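Inner kinetochore subunit cnp3 (Schizosaccharomyces pombe, PDB 6O2D) serves as a component of the inner kinetochore network assembled on centromeric DNA, here represented by its dimeric cupin domain. Local coordinates at the interface of chains A and B. Residues are numbered along the deposited sequence; one frame, centred on the assembly and turned at random. Chains: chain A/B, Inner kinetochore subunit cnp3.

The interface of chains A and B. Residues chain A 114-115; chain B 37-38, 41, 59-60, 136.
A:Val114 pushes its isopropyl group into a hydrophobic pocket of the partner chain, lined by B:Leu41, B:Phe60 and B:Tyr136, at the dimer interface of the CENP-C cupin domain. The two methyls divide the pocket. CG2 meets the rim of the B:Phe60 ring, 3.6 Å from CE2, and also faces the CD2 methyl of B:Leu41 at 3.7 Å. CG1 touches the other B:Leu41 methyl, CD1, and lies over the face of the B:Tyr136 ring near its CD1 edge, 3.7 Å from CD1, with CE1 slightly farther away. The leucine thus offers one methyl to each valine methyl, the two side chains meeting at about a right angle. A:Val114 holds CG1 beside its backbone N and anti to the carbonyl carbon (chi1 -62°), a rotation that sends one branch to the tyrosine and the other to the phenylalanine. An alanine in place of A:Val114 would probably leave the B:Leu41 methyls, the B:Phe60 rim and the B:Tyr136 face without the valine methyls that pack on them, opening a gap in the pocket. The phenylalanine ring also reaches the strand backbone: CZ comes within 3.8 Å of A:Phe115 CA, and the carbonyl oxygen of A:Val114 sits at the ring edge, in its plane. Alongside, strand 113-117 of chain A runs antiparallel to strand 32-40 of chain B, with A:Phe115 paired to B:Gly38 in a beta bridge. Next to this pairing the A:Val114 carbonyl oxygen lies 3.3 Å from B:Gly38 CA. In the second shell, B:Leu59 covers one face of the B:Phe60 ring with its CB, 4.3 Å above the plane and over the centre, on the side towards which the valine methyl CG2 is offset. Its CD1 methyl is a more distant neighbour of A:Val114 CG2, at 4.2 Å. B:Tyr136 extends from strand 133-140 with CG anti to its own backbone N (chi1 172°), carrying the ring across to the valine. Two-fold symmetry repeats the contact with the chains exchanged.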
loop_
_atom_site.group_PDB
_atom_site.type_symbol
_atom_site.label_atom_id
_atom_site.label_comp_id
_atom_site.label_asym_id
_atom_site.label_seq_id
_atom_site.Cartn_x
_atom_site.Cartn_y
_atom_site.Cartn_z
ATOM N N VAL A 114 3.739 7.132 -7.169
ATOM C CA VAL A 114 3.704 6.576 -5.827
ATOM C C VAL A 114 4.911 7.099 -5.067
ATOM O O VAL A 114 5.991 7.280 -5.640
ATOM C CB VAL A 114 3.674 5.030 -5.832
ATOM C CG1 VAL A 114 2.412 4.523 -6.542
ATOM C CG2 VAL A 114 4.943 4.458 -6.467
ATOM N N PHE A 115 4.716 7.372 -3.781
ATOM C CA PHE A 115 5.808 7.766 -2.916
ATOM C C PHE A 115 5.617 7.150 -1.540
ATOM O O PHE A 115 4.504 6.805 -1.131
ATOM C CB PHE A 115 5.924 9.287 -2.811
ATOM C CG PHE A 115 4.815 9.925 -2.049
ATOM C CD1 PHE A 115 4.956 10.196 -0.697
ATOM C CD2 PHE A 115 3.640 10.283 -2.687
ATOM C CE1 PHE A 115 3.938 10.813 0.011
ATOM C CE2 PHE A 115 2.615 10.890 -1.988
ATOM C CZ PHE A 115 2.765 11.158 -0.635
ATOM N N VAL B 37 12.420 7.680 -2.828
ATOM C CA VAL B 37 11.145 7.724 -2.123
ATOM C C VAL B 37 9.977 7.979 -3.063
ATOM O O VAL B 37 8.857 8.193 -2.595
ATOM C CB VAL B 37 11.160 8.758 -0.983
ATOM C CG1 VAL B 37 12.357 8.526 -0.057
ATOM C CG2 VAL B 37 11.134 10.192 -1.535
ATOM N N GLY B 38 10.206 7.983 -4.376
ATOM C CA GLY B 38 9.109 8.199 -5.305
ATOM C C GLY B 38 9.346 7.730 -6.727
ATOM O O GLY B 38 10.461 7.836 -7.242
ATOM N N LEU B 41 4.856 5.464 -11.906
ATOM C CA LEU B 41 4.681 4.094 -12.387
ATOM C C LEU B 41 4.683 3.947 -13.908
ATOM O O LEU B 41 5.325 3.004 -14.396
ATOM C CB LEU B 41 3.390 3.506 -11.795
ATOM C CG LEU B 41 3.342 3.457 -10.264
ATOM C CD1 LEU B 41 2.118 2.735 -9.767
ATOM C CD2 LEU B 41 4.567 2.785 -9.722
ATOM N N LEU B 59 9.483 -1.610 -5.973
ATOM C CA LEU B 59 9.899 -0.212 -5.922
ATOM C C LEU B 59 10.404 0.212 -4.550
ATOM O O LEU B 59 11.483 0.800 -4.443
ATOM C CB LEU B 59 8.728 0.680 -6.333
ATOM C CG LEU B 59 8.325 0.494 -7.790
ATOM C CD1 LEU B 59 7.049 1.232 -8.045
ATOM C CD2 LEU B 59 9.425 0.985 -8.730
ATOM N N PHE B 60 9.620 -0.045 -3.504
ATOM C CA PHE B 60 9.952 0.325 -2.137
ATOM C C PHE B 60 10.129 -0.951 -1.335
ATOM O O PHE B 60 9.240 -1.809 -1.326
ATOM C CB PHE B 60 8.849 1.180 -1.515
ATOM C CG PHE B 60 8.475 2.377 -2.331
ATOM C CD1 PHE B 60 9.425 3.343 -2.642
ATOM C CD2 PHE B 60 7.173 2.547 -2.777
ATOM C CE1 PHE B 60 9.085 4.456 -3.383
ATOM C CE2 PHE B 60 6.825 3.662 -3.522
ATOM C CZ PHE B 60 7.787 4.617 -3.829
ATOM N N TYR B 136 -0.813 -1.251 -8.459
ATOM C CA TYR B 136 0.080 -0.930 -7.355
ATOM C C TYR B 136 -0.143 -1.938 -6.233
ATOM O O TYR B 136 -1.258 -2.043 -5.710
ATOM C CB TYR B 136 -0.176 0.495 -6.861
ATOM C CG TYR B 136 0.583 0.834 -5.609
ATOM C CD1 TYR B 136 1.966 0.933 -5.628
ATOM C CD2 TYR B 136 -0.074 1.047 -4.407
ATOM C CE1 TYR B 136 2.673 1.245 -4.497
ATOM C CE2 TYR B 136 0.633 1.360 -3.260
ATOM C CZ TYR B 136 2.004 1.455 -3.316
ATOM O OH TYR B 136 2.725 1.756 -2.188
#